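Long-range contacts in 2-dehydropantoate 2-reductase (Enterococcus faecium, PDB 3WFJ), which probably catalyses the NADPH-dependent reduction of ketopantoate to pantoate, a step of pantothenate biosynthesis, and binds NAD in this structure: residues S13-M18 and G125-T130; I75-A80 and L101-G106; N105-E110 and S183-A188. All coordinates share one frame; numbering follows the deposited sequence.

Contact 1 of 3, residues S13-M18 and G125-T130. With NAD (nicotinamide-adenine-dinucleotide), chain I.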
# COMPACT_ATOMS: atom_id res chain seq x y z
N SER A 13 -23.54 -19.73 8.26
CA SER A 13 -24.69 -19.55 9.15
C SER A 13 -25.86 -18.82 8.57
O SER A 13 -26.97 -19.22 8.85
CB SER A 13 -24.27 -18.89 10.44
OG SER A 13 -23.30 -19.74 11.04
N ARG A 14 -25.67 -17.77 7.77
CA ARG A 14 -26.83 -17.15 7.19
C ARG A 14 -27.60 -18.21 6.41
O ARG A 14 -28.84 -18.39 6.58
CB ARG A 14 -26.54 -15.97 6.25
CG ARG A 14 -27.79 -15.58 5.46
CD ARG A 14 -27.59 -14.45 4.46
NE ARG A 14 -27.41 -13.11 5.00
CZ ARG A 14 -28.38 -12.36 5.55
NH1 ARG A 14 -29.62 -12.82 5.64
NH2 ARG A 14 -28.09 -11.16 6.01
N PHE A 15 -26.90 -18.89 5.52
CA PHE A 15 -27.57 -19.87 4.63
C PHE A 15 -28.14 -21.05 5.42
O PHE A 15 -29.31 -21.34 5.29
CB PHE A 15 -26.61 -20.38 3.57
CG PHE A 15 -26.42 -19.45 2.38
CD1 PHE A 15 -26.70 -19.89 1.10
CD2 PHE A 15 -25.97 -18.17 2.54
CE1 PHE A 15 -26.58 -19.07 -0.00
CE2 PHE A 15 -25.84 -17.34 1.44
CZ PHE A 15 -26.15 -17.80 0.15
N GLY A 16 -27.33 -21.62 6.32
CA GLY A 16 -27.74 -22.73 7.17
C GLY A 16 -29.09 -22.44 7.79
O GLY A 16 -30.03 -23.24 7.73
N LEU A 17 -29.23 -21.23 8.30
CA LEU A 17 -30.39 -20.86 9.07
C LEU A 17 -31.63 -20.64 8.21
O LEU A 17 -32.70 -21.14 8.53
CB LEU A 17 -30.07 -19.63 9.90
CG LEU A 17 -31.24 -19.09 10.70
CD1 LEU A 17 -30.74 -18.59 12.03
CD2 LEU A 17 -32.01 -18.00 9.98
N MET A 18 -31.48 -19.99 7.08
CA MET A 18 -32.63 -19.77 6.20
C MET A 18 -33.12 -21.06 5.51
O MET A 18 -34.30 -21.21 5.21
CB MET A 18 -32.29 -18.67 5.17
CG MET A 18 -31.94 -17.32 5.86
SD MET A 18 -31.43 -16.04 4.73
CE MET A 18 -32.80 -15.96 3.58
N GLY A 125 -20.45 -20.10 -7.91
CA GLY A 125 -21.24 -18.89 -7.94
C GLY A 125 -20.74 -17.84 -6.97
O GLY A 125 -19.69 -17.98 -6.38
N ASN A 126 -21.65 -16.89 -6.76
CA ASN A 126 -21.48 -15.69 -6.07
C ASN A 126 -22.67 -15.52 -5.24
O ASN A 126 -23.74 -15.83 -5.71
CB ASN A 126 -21.59 -14.52 -7.11
CG ASN A 126 -20.28 -14.19 -7.75
OD1 ASN A 126 -19.29 -14.32 -7.09
ND2 ASN A 126 -20.27 -13.72 -8.98
N THR A 127 -22.53 -14.68 -4.21
CA THR A 127 -23.70 -14.10 -3.52
C THR A 127 -23.45 -12.64 -3.16
O THR A 127 -22.29 -12.23 -2.99
CB THR A 127 -24.04 -14.87 -2.24
OG1 THR A 127 -25.18 -14.30 -1.61
CG2 THR A 127 -22.90 -14.87 -1.30
N MET A 128 -24.54 -11.87 -3.09
CA MET A 128 -24.55 -10.47 -2.63
C MET A 128 -25.13 -10.41 -1.26
O MET A 128 -25.42 -9.33 -0.81
CB MET A 128 -25.41 -9.57 -3.55
CG MET A 128 -24.79 -9.12 -4.85
SD MET A 128 -23.16 -8.36 -4.76
CE MET A 128 -22.42 -9.26 -6.11
N TRP A 129 -25.36 -11.54 -0.60
CA TRP A 129 -25.80 -11.52 0.78
C TRP A 129 -24.62 -11.19 1.63
O TRP A 129 -23.51 -11.49 1.28
CB TRP A 129 -26.41 -12.87 1.26
CG TRP A 129 -27.74 -13.20 0.74
CD1 TRP A 129 -28.03 -14.03 -0.29
CD2 TRP A 129 -28.99 -12.76 1.27
NE1 TRP A 129 -29.39 -14.10 -0.48
CE2 TRP A 129 -30.01 -13.35 0.48
CE3 TRP A 129 -29.36 -11.91 2.31
CZ2 TRP A 129 -31.38 -13.10 0.70
CZ3 TRP A 129 -30.72 -11.65 2.50
CH2 TRP A 129 -31.71 -12.24 1.72
N THR A 130 -24.90 -10.54 2.76
CA THR A 130 -23.91 -10.18 3.77
C THR A 130 -24.19 -10.86 5.10
O THR A 130 -25.25 -11.40 5.30
CB THR A 130 -23.88 -8.64 4.01
OG1 THR A 130 -25.20 -8.18 4.29
CG2 THR A 130 -23.43 -7.92 2.82
PA NAD I . -16.19 -16.18 8.37
O1A NAD I . -14.67 -16.07 8.65
O2A NAD I . -17.15 -15.18 9.08
O5B NAD I . -16.58 -17.69 8.75
C5B NAD I . -15.90 -18.69 7.94
C4B NAD I . -15.07 -19.66 8.78
O4B NAD I . -14.05 -18.97 9.54
C3B NAD I . -15.93 -20.42 9.77
O3B NAD I . -15.31 -21.69 10.02
C2B NAD I . -15.68 -19.69 11.02
O2B NAD I . -16.01 -20.65 12.02
C1B NAD I . -14.17 -19.38 10.87
N9A NAD I . -13.83 -18.39 11.87
C8A NAD I . -14.41 -17.21 11.98
N7A NAD I . -14.00 -16.57 13.10
C5A NAD I . -13.15 -17.40 13.73
C6A NAD I . -12.34 -17.35 14.97
N6A NAD I . -12.39 -16.26 15.70
N1A NAD I . -11.56 -18.36 15.33
C2A NAD I . -11.52 -19.42 14.51
N3A NAD I . -12.26 -19.56 13.38
C4A NAD I . -13.07 -18.60 12.93
O3 NAD I . -16.07 -16.10 6.67
PN NAD I . -17.32 -15.58 5.85
O1N NAD I . -18.10 -14.36 6.19
O2N NAD I . -18.21 -16.64 6.51
O5D NAD I . -17.09 -15.82 4.23
C5D NAD I . -17.26 -17.06 3.57
C4D NAD I . -16.83 -16.80 2.21
O4D NAD I . -17.96 -16.13 1.72
C3D NAD I . -15.63 -15.81 2.11
O3D NAD I . -14.77 -16.20 1.04
C2D NAD I . -16.24 -14.47 1.77
O2D NAD I . -15.52 -13.82 0.81
C1D NAD I . -17.59 -14.84 1.17
N1N NAD I . -18.53 -13.77 1.55
C2N NAD I . -18.63 -13.31 2.82
C3N NAD I . -19.49 -12.28 3.02
C7N NAD I . -19.81 -11.71 4.40
O7N NAD I . -20.67 -10.80 4.55
N7N NAD I . -19.36 -12.24 5.53
C4N NAD I . -20.23 -11.77 1.93
C5N NAD I . -20.07 -12.24 0.64
C6N NAD I . -19.23 -13.31 0.50
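Arg-14 supplies both hydrogen bonds between residues 13-18 and 125-130, and both go to the backbone oxygen of Thr-130. Arg-14 NE lies 2.8 Å from Thr-130 O, with 153° at the hydrogen, and Arg-14 NH2 lies 2.9 Å from the same Thr-130 O. The acceptor sits in the guanidinium plane, so the group grips it side-on and its rotation is set by the two bonds. With CG anti to the backbone N (chi1 168°), the chain runs out from the helix and bends at chi3, which turns NE and NH2 to the carbonyl. Within 125-130, Thr-127 OG1 accepts from Trp-129 N, an ST turn, and is also hydrogen-bonded to Ser-146 O.

A face contact comes next. Trp-129 CE3 covers one face of the guanidinium, offset toward its rim and 3.4 Å from Arg-14 CZ; the two planes diverge by 31°. The sulfur of Met-18 makes a Met-aromatic contact, with Met-18 SD 4.9 Å from the centroid of the six-membered ring of Trp-129.

Apolar packing adds Phe-15 CZ, 4.2 Å from Trp-129 CD1, and Met-18 CE, 4.3 Å from Trp-129 CH2.

Thus helix 10-21 is joined to the end of strand 122-127 and the loop after it, which passes along the NAD nicotinamide, while Val-147 of strand 147-151 touches Phe-15, Thr-127 and Trp-129.

Contact 2 of 3, residues I75-A80 and L101-G106. With NAD (nicotinamide-adenine-dinucleotide), chain I.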
# COMPACT_ATOMS: atom_id res chain seq x y z
N ILE A 75 -22.91 -27.26 0.67
CA ILE A 75 -22.64 -25.85 0.32
C ILE A 75 -21.37 -25.37 1.01
O ILE A 75 -21.28 -25.16 2.23
CB ILE A 75 -23.80 -24.95 0.68
CG1 ILE A 75 -25.04 -25.26 -0.18
CG2 ILE A 75 -23.45 -23.51 0.52
CD1 ILE A 75 -26.30 -24.53 0.29
N LEU A 76 -20.34 -25.17 0.18
CA LEU A 76 -19.05 -24.67 0.66
C LEU A 76 -19.20 -23.18 1.01
O LEU A 76 -19.65 -22.41 0.16
CB LEU A 76 -18.02 -24.83 -0.46
CG LEU A 76 -17.78 -26.30 -0.72
CD1 LEU A 76 -17.15 -26.53 -2.06
CD2 LEU A 76 -16.91 -26.85 0.37
N PHE A 77 -18.86 -22.81 2.26
CA PHE A 77 -18.79 -21.42 2.70
C PHE A 77 -17.65 -21.09 3.68
O PHE A 77 -17.80 -20.19 4.53
CB PHE A 77 -20.11 -21.02 3.28
CG PHE A 77 -20.85 -20.09 2.43
CD1 PHE A 77 -20.20 -18.99 1.91
CD2 PHE A 77 -22.18 -20.30 2.14
CE1 PHE A 77 -20.87 -18.11 1.10
CE2 PHE A 77 -22.88 -19.43 1.34
CZ PHE A 77 -22.24 -18.31 0.83
N THR A 78 -16.52 -21.79 3.55
CA THR A 78 -15.34 -21.52 4.27
C THR A 78 -14.69 -20.24 3.70
O THR A 78 -15.22 -19.58 2.82
CB THR A 78 -14.31 -22.62 4.09
OG1 THR A 78 -13.98 -22.71 2.70
CG2 THR A 78 -14.81 -23.94 4.47
N LYS A 79 -13.59 -19.81 4.33
CA LYS A 79 -12.72 -18.80 3.74
C LYS A 79 -11.94 -19.63 2.75
O LYS A 79 -11.77 -20.85 2.88
CB LYS A 79 -11.79 -18.10 4.76
CG LYS A 79 -12.26 -16.79 5.46
CD LYS A 79 -12.73 -15.66 4.52
CE LYS A 79 -13.09 -14.34 5.18
NZ LYS A 79 -13.14 -14.28 6.66
N ALA A 80 -11.45 -18.97 1.72
CA ALA A 80 -10.85 -19.71 0.63
C ALA A 80 -9.62 -20.52 1.08
O ALA A 80 -9.01 -21.17 0.30
CB ALA A 80 -10.50 -18.74 -0.47
N LEU A 101 -21.95 -27.02 -4.07
CA LEU A 101 -22.05 -25.61 -4.39
C LEU A 101 -21.02 -24.75 -3.70
O LEU A 101 -20.94 -24.68 -2.43
CB LEU A 101 -23.41 -25.09 -4.03
CG LEU A 101 -23.74 -23.63 -4.31
CD1 LEU A 101 -23.44 -23.23 -5.75
CD2 LEU A 101 -25.20 -23.34 -3.98
N CYS A 102 -20.26 -24.02 -4.52
CA CYS A 102 -19.35 -22.98 -4.04
C CYS A 102 -19.93 -21.57 -4.27
O CYS A 102 -20.28 -21.23 -5.40
CB CYS A 102 -18.02 -23.11 -4.78
SG CYS A 102 -16.68 -22.17 -4.06
N LEU A 103 -19.94 -20.75 -3.21
CA LEU A 103 -20.35 -19.32 -3.27
C LEU A 103 -19.35 -18.33 -2.65
O LEU A 103 -19.67 -17.16 -2.48
CB LEU A 103 -21.70 -19.15 -2.58
CG LEU A 103 -22.84 -19.87 -3.24
CD1 LEU A 103 -24.16 -19.62 -2.50
CD2 LEU A 103 -22.99 -19.46 -4.67
N LEU A 104 -18.22 -18.84 -2.18
CA LEU A 104 -17.00 -18.12 -1.93
C LEU A 104 -16.68 -16.99 -2.88
O LEU A 104 -17.05 -17.00 -4.04
CB LEU A 104 -15.93 -19.14 -2.14
CG LEU A 104 -15.51 -20.17 -1.10
CD1 LEU A 104 -14.54 -19.46 -0.18
CD2 LEU A 104 -16.68 -20.76 -0.32
N ASN A 105 -15.87 -16.04 -2.40
CA ASN A 105 -15.68 -14.70 -3.05
C ASN A 105 -14.47 -14.58 -3.95
O ASN A 105 -14.29 -13.54 -4.66
CB ASN A 105 -15.61 -13.59 -2.00
CG ASN A 105 -16.79 -12.71 -2.04
OD1 ASN A 105 -17.46 -12.58 -3.06
ND2 ASN A 105 -17.09 -12.08 -0.94
N GLY A 106 -13.62 -15.57 -3.96
CA GLY A 106 -12.50 -15.35 -4.86
C GLY A 106 -12.77 -15.88 -6.25
O GLY A 106 -13.90 -15.77 -6.74
PA NAD I . -16.19 -16.18 8.37
O1A NAD I . -14.67 -16.07 8.65
O2A NAD I . -17.15 -15.18 9.08
O5B NAD I . -16.58 -17.69 8.75
C5B NAD I . -15.90 -18.69 7.94
C4B NAD I . -15.07 -19.66 8.78
O4B NAD I . -14.05 -18.97 9.54
C3B NAD I . -15.93 -20.42 9.77
O3B NAD I . -15.31 -21.69 10.02
C2B NAD I . -15.68 -19.69 11.02
O2B NAD I . -16.01 -20.65 12.02
C1B NAD I . -14.17 -19.38 10.87
N9A NAD I . -13.83 -18.39 11.87
C8A NAD I . -14.41 -17.21 11.98
N7A NAD I . -14.00 -16.57 13.10
C5A NAD I . -13.15 -17.40 13.73
C6A NAD I . -12.34 -17.35 14.97
N6A NAD I . -12.39 -16.26 15.70
N1A NAD I . -11.56 -18.36 15.33
C2A NAD I . -11.52 -19.42 14.51
N3A NAD I . -12.26 -19.56 13.38
C4A NAD I . -13.07 -18.60 12.93
O3 NAD I . -16.07 -16.10 6.67
PN NAD I . -17.32 -15.58 5.85
O1N NAD I . -18.10 -14.36 6.19
O2N NAD I . -18.21 -16.64 6.51
O5D NAD I . -17.09 -15.82 4.23
C5D NAD I . -17.26 -17.06 3.57
C4D NAD I . -16.83 -16.80 2.21
O4D NAD I . -17.96 -16.13 1.72
C3D NAD I . -15.63 -15.81 2.11
O3D NAD I . -14.77 -16.20 1.04
C2D NAD I . -16.24 -14.47 1.77
O2D NAD I . -15.52 -13.82 0.81
C1D NAD I . -17.59 -14.84 1.17
N1N NAD I . -18.53 -13.77 1.55
C2N NAD I . -18.63 -13.31 2.82
C3N NAD I . -19.49 -12.28 3.02
C7N NAD I . -19.81 -11.71 4.40
O7N NAD I . -20.67 -10.80 4.55
N7N NAD I . -19.36 -12.24 5.53
C4N NAD I . -20.23 -11.77 1.93
C5N NAD I . -20.07 -12.24 0.64
C6N NAD I . -19.23 -13.31 0.50
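The Phe-77 ring packs on Leu-103, with Phe-77 CZ 3.6 Å from Leu-103 CB. At the edge of the same ring, near its plane, lies the ribose oxygen O4D of NAD, 3.6 Å from Phe-77 CD1. Phe-15 of helix 10-21 also pairs edge-to-face with Phe-77, and the ring meets Met-11 near the start of that helix.

The backbones come together as parallel strands. Ile-75 is paired with Leu-101 and Leu-76 with Cys-102, and Leu-76 N donates to Leu-101 O at 2.7 Å with 145° at the hydrogen. Ile-75 and Leu-101 lie side by side on one face of the sheet, pointing the same way, whereas Leu-76 and Cys-102 occupy the other, where Leu-83 and Leu-87 of helix 83-90 touch Leu-76. Strand 73-76, helix 83-90 and strand 100-102 form a beta-alpha-beta crossover of the Rossmann-type NAD-binding fold, and the cofactor lies beyond the carboxyl ends of both strands.

There the chains have left the regular sheet, and the Leu-104 side chain lies between them. Its CD2 methyl approaches the carbonyl of Leu-76, while Leu-104 CD1 is 4.1 Å from Ala-80 CB and 3.5 Å from NAD O3D.

The CB of Lys-79 points away from residues 101-106, and the chain runs on to the dinucleotide. Bends at chi2 and chi4 carry Lys-79 NZ to 3.1 Å from the phosphate oxygen O1A of NAD, a hydrogen bond; a weak one reaches the bridging oxygen. Asp-264 forms a salt bridge with the same amine, a second partner that helps hold it.

Contact 3 of 3, residues N105-E110 and S183-A188. With NAD (nicotinamide-adenine-dinucleotide), chain I.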
# COMPACT_ATOMS: atom_id res chain seq x y z
N ASN A 105 -15.87 -16.04 -2.40
CA ASN A 105 -15.68 -14.70 -3.05
C ASN A 105 -14.47 -14.58 -3.95
O ASN A 105 -14.29 -13.54 -4.66
CB ASN A 105 -15.61 -13.59 -2.00
CG ASN A 105 -16.79 -12.71 -2.04
OD1 ASN A 105 -17.46 -12.58 -3.06
ND2 ASN A 105 -17.09 -12.08 -0.94
N GLY A 106 -13.62 -15.57 -3.96
CA GLY A 106 -12.50 -15.35 -4.86
C GLY A 106 -12.77 -15.88 -6.25
O GLY A 106 -13.90 -15.77 -6.74
N ILE A 107 -11.73 -16.51 -6.85
CA ILE A 107 -11.71 -16.95 -8.24
C ILE A 107 -10.92 -18.22 -8.33
O ILE A 107 -9.84 -18.32 -7.81
CB ILE A 107 -10.86 -16.06 -9.09
CG1 ILE A 107 -11.54 -14.74 -9.46
CG2 ILE A 107 -10.42 -16.79 -10.32
CD1 ILE A 107 -10.49 -13.69 -9.90
N GLY A 108 -11.45 -19.22 -9.00
CA GLY A 108 -10.64 -20.40 -9.26
C GLY A 108 -10.79 -21.49 -8.27
O GLY A 108 -10.05 -22.49 -8.34
N HIS A 109 -11.77 -21.38 -7.38
CA HIS A 109 -12.11 -22.46 -6.46
C HIS A 109 -12.45 -23.77 -7.22
O HIS A 109 -12.13 -24.86 -6.74
CB HIS A 109 -13.20 -22.02 -5.51
CG HIS A 109 -12.80 -20.84 -4.72
ND1 HIS A 109 -13.64 -19.79 -4.45
CD2 HIS A 109 -11.58 -20.47 -4.26
CE1 HIS A 109 -12.98 -18.84 -3.80
NE2 HIS A 109 -11.73 -19.23 -3.67
N GLU A 110 -12.98 -23.68 -8.45
CA GLU A 110 -13.24 -24.97 -9.24
C GLU A 110 -12.07 -25.89 -9.19
O GLU A 110 -12.26 -27.08 -9.10
CB GLU A 110 -13.60 -24.86 -10.75
CG GLU A 110 -14.35 -23.57 -11.05
CD GLU A 110 -13.48 -22.38 -11.24
OE1 GLU A 110 -12.78 -22.22 -12.24
OE2 GLU A 110 -13.60 -21.55 -10.39
N SER A 183 -19.47 -13.26 -14.25
CA SER A 183 -20.05 -12.71 -13.07
C SER A 183 -19.10 -12.77 -11.88
O SER A 183 -19.12 -11.90 -11.05
CB SER A 183 -21.29 -13.54 -12.73
OG SER A 183 -22.08 -12.74 -11.90
N ILE A 184 -18.30 -13.84 -11.80
CA ILE A 184 -17.27 -14.06 -10.77
C ILE A 184 -16.13 -13.09 -10.95
O ILE A 184 -15.78 -12.38 -10.03
CB ILE A 184 -16.74 -15.51 -10.82
CG1 ILE A 184 -17.74 -16.47 -10.12
CG2 ILE A 184 -15.41 -15.64 -10.09
CD1 ILE A 184 -17.57 -17.93 -10.44
N TYR A 185 -15.56 -13.05 -12.14
CA TYR A 185 -14.59 -12.00 -12.45
C TYR A 185 -15.16 -10.58 -12.16
O TYR A 185 -14.52 -9.75 -11.56
CB TYR A 185 -14.07 -12.09 -13.92
CG TYR A 185 -12.92 -13.05 -14.11
CD1 TYR A 185 -13.08 -14.26 -14.80
CD2 TYR A 185 -11.67 -12.79 -13.60
CE1 TYR A 185 -12.05 -15.14 -15.05
CE2 TYR A 185 -10.62 -13.69 -13.79
CZ TYR A 185 -10.85 -14.88 -14.54
OH TYR A 185 -9.79 -15.77 -14.77
N ARG A 186 -16.36 -10.28 -12.57
CA ARG A 186 -16.85 -8.92 -12.43
C ARG A 186 -16.91 -8.54 -10.99
O ARG A 186 -16.42 -7.50 -10.62
CB ARG A 186 -18.25 -8.80 -13.00
CG ARG A 186 -18.84 -7.41 -12.82
CD ARG A 186 -20.16 -7.41 -13.57
NE ARG A 186 -20.97 -6.21 -13.39
CZ ARG A 186 -21.96 -6.06 -12.54
NH1 ARG A 186 -22.29 -7.03 -11.72
NH2 ARG A 186 -22.57 -4.89 -12.48
N LYS A 187 -17.45 -9.46 -10.16
CA LYS A 187 -17.42 -9.26 -8.70
C LYS A 187 -16.00 -9.24 -8.05
O LYS A 187 -15.78 -8.45 -7.18
CB LYS A 187 -18.29 -10.29 -7.95
CG LYS A 187 -18.81 -9.74 -6.63
CD LYS A 187 -18.93 -10.79 -5.55
CE LYS A 187 -19.58 -10.16 -4.33
NZ LYS A 187 -19.66 -11.16 -3.24
N ALA A 188 -15.11 -10.12 -8.46
CA ALA A 188 -13.75 -10.18 -7.94
C ALA A 188 -12.93 -8.87 -8.12
O ALA A 188 -12.20 -8.49 -7.22
CB ALA A 188 -13.00 -11.34 -8.55
PA NAD I . -16.19 -16.18 8.37
O1A NAD I . -14.67 -16.07 8.65
O2A NAD I . -17.15 -15.18 9.08
O5B NAD I . -16.58 -17.69 8.75
C5B NAD I . -15.90 -18.69 7.94
C4B NAD I . -15.07 -19.66 8.78
O4B NAD I . -14.05 -18.97 9.54
C3B NAD I . -15.93 -20.42 9.77
O3B NAD I . -15.31 -21.69 10.02
C2B NAD I . -15.68 -19.69 11.02
O2B NAD I . -16.01 -20.65 12.02
C1B NAD I . -14.17 -19.38 10.87
N9A NAD I . -13.83 -18.39 11.87
C8A NAD I . -14.41 -17.21 11.98
N7A NAD I . -14.00 -16.57 13.10
C5A NAD I . -13.15 -17.40 13.73
C6A NAD I . -12.34 -17.35 14.97
N6A NAD I . -12.39 -16.26 15.70
N1A NAD I . -11.56 -18.36 15.33
C2A NAD I . -11.52 -19.42 14.51
N3A NAD I . -12.26 -19.56 13.38
C4A NAD I . -13.07 -18.60 12.93
O3 NAD I . -16.07 -16.10 6.67
PN NAD I . -17.32 -15.58 5.85
O1N NAD I . -18.10 -14.36 6.19
O2N NAD I . -18.21 -16.64 6.51
O5D NAD I . -17.09 -15.82 4.23
C5D NAD I . -17.26 -17.06 3.57
C4D NAD I . -16.83 -16.80 2.21
O4D NAD I . -17.96 -16.13 1.72
C3D NAD I . -15.63 -15.81 2.11
O3D NAD I . -14.77 -16.20 1.04
C2D NAD I . -16.24 -14.47 1.77
O2D NAD I . -15.52 -13.82 0.81
C1D NAD I . -17.59 -14.84 1.17
N1N NAD I . -18.53 -13.77 1.55
C2N NAD I . -18.63 -13.31 2.82
C3N NAD I . -19.49 -12.28 3.02
C7N NAD I . -19.81 -11.71 4.40
O7N NAD I . -20.67 -10.80 4.55
N7N NAD I . -19.36 -12.24 5.53
C4N NAD I . -20.23 -11.77 1.93
C5N NAD I . -20.07 -12.24 0.64
C6N NAD I . -19.23 -13.31 0.50
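Gly-106 and Ala-188 bring the irregular segment 105-110 closest to helix 181-191, their CA atoms 6.1 Å apart, and Ile-107 faces Ile-184 with CA atoms 6.8 Å apart.

Ile-107 carries the apolar part. Its CG1 is anti to the carbonyl carbon (chi1 -78°), and from there the extended CG1-CD1 branch reaches the helix surface. Ile-107 CD1 rests 3.7 Å from Ala-188 CB and 3.9 Å from Tyr-185 CE2, the isoleucine and tyrosine side chains crossing at about a right angle; one bond back, Ile-107 CG1 is 4.0 Å from Ile-184 CG2. That same methyl of Ile-184 also touches the backbone oxygen of Gly-106. Phe-225 of helix 214-231 and Ile-281 of helix 278-288 pack on Ile-107 as well, so the isoleucine of the nucleotide-binding domain is set among helices of the C-terminal domain. Tyr-185 OH is hydrogen-bonded to Glu-232.

At the other end of the contact the chemistry is polar. Lys-187 leaves the helix with CG anti to its backbone N, bends at chi2 and then runs extended, crossing the Asn-105 side chain at about a right angle. Lys-187 NZ donates to Asn-105 OD1 at 2.6 Å, in the plane of the amide and on a lone pair, with a C=O...N angle of 125°. Asn-105 ND2 is modelled as bonded to the ribose oxygen O2D of NAD, although both atoms are crowded in the model and their places are less sure.

Because Lys-187 NZ also hydrogen-bonds to the backbone oxygen of Thr-127, one amine ties the helix to the end of strand 122-127 and to the loop that holds Asn-105; holding Asn-105 OD1 would probably help to fix the rotation of the amide, consistent with a second-shell residue next to the NAD ribose.

Overall arrangement
All three contacts are buried and all touch NAD, yet they hold different parts of the fold. Contacts 1 and 2 belong to the Rossmann-type domain and meet neighbouring strands of one sheet, 122-127 and 100-102; contact 2 is nested within the chain loop closed by contact 1. Contact 3 spans the two family regions, and its segments alternate with those of contact 1 along the sequence. It shares Asn-105 and Gly-106 with contact 2. The chemistry follows the place: strand pairing and aliphatic packing nearest the chain centre in contact 2, an arginine-to-carbonyl grip with aromatic packing in contact 1, and a mixed lysine-amide and isoleucine interface in contact 3.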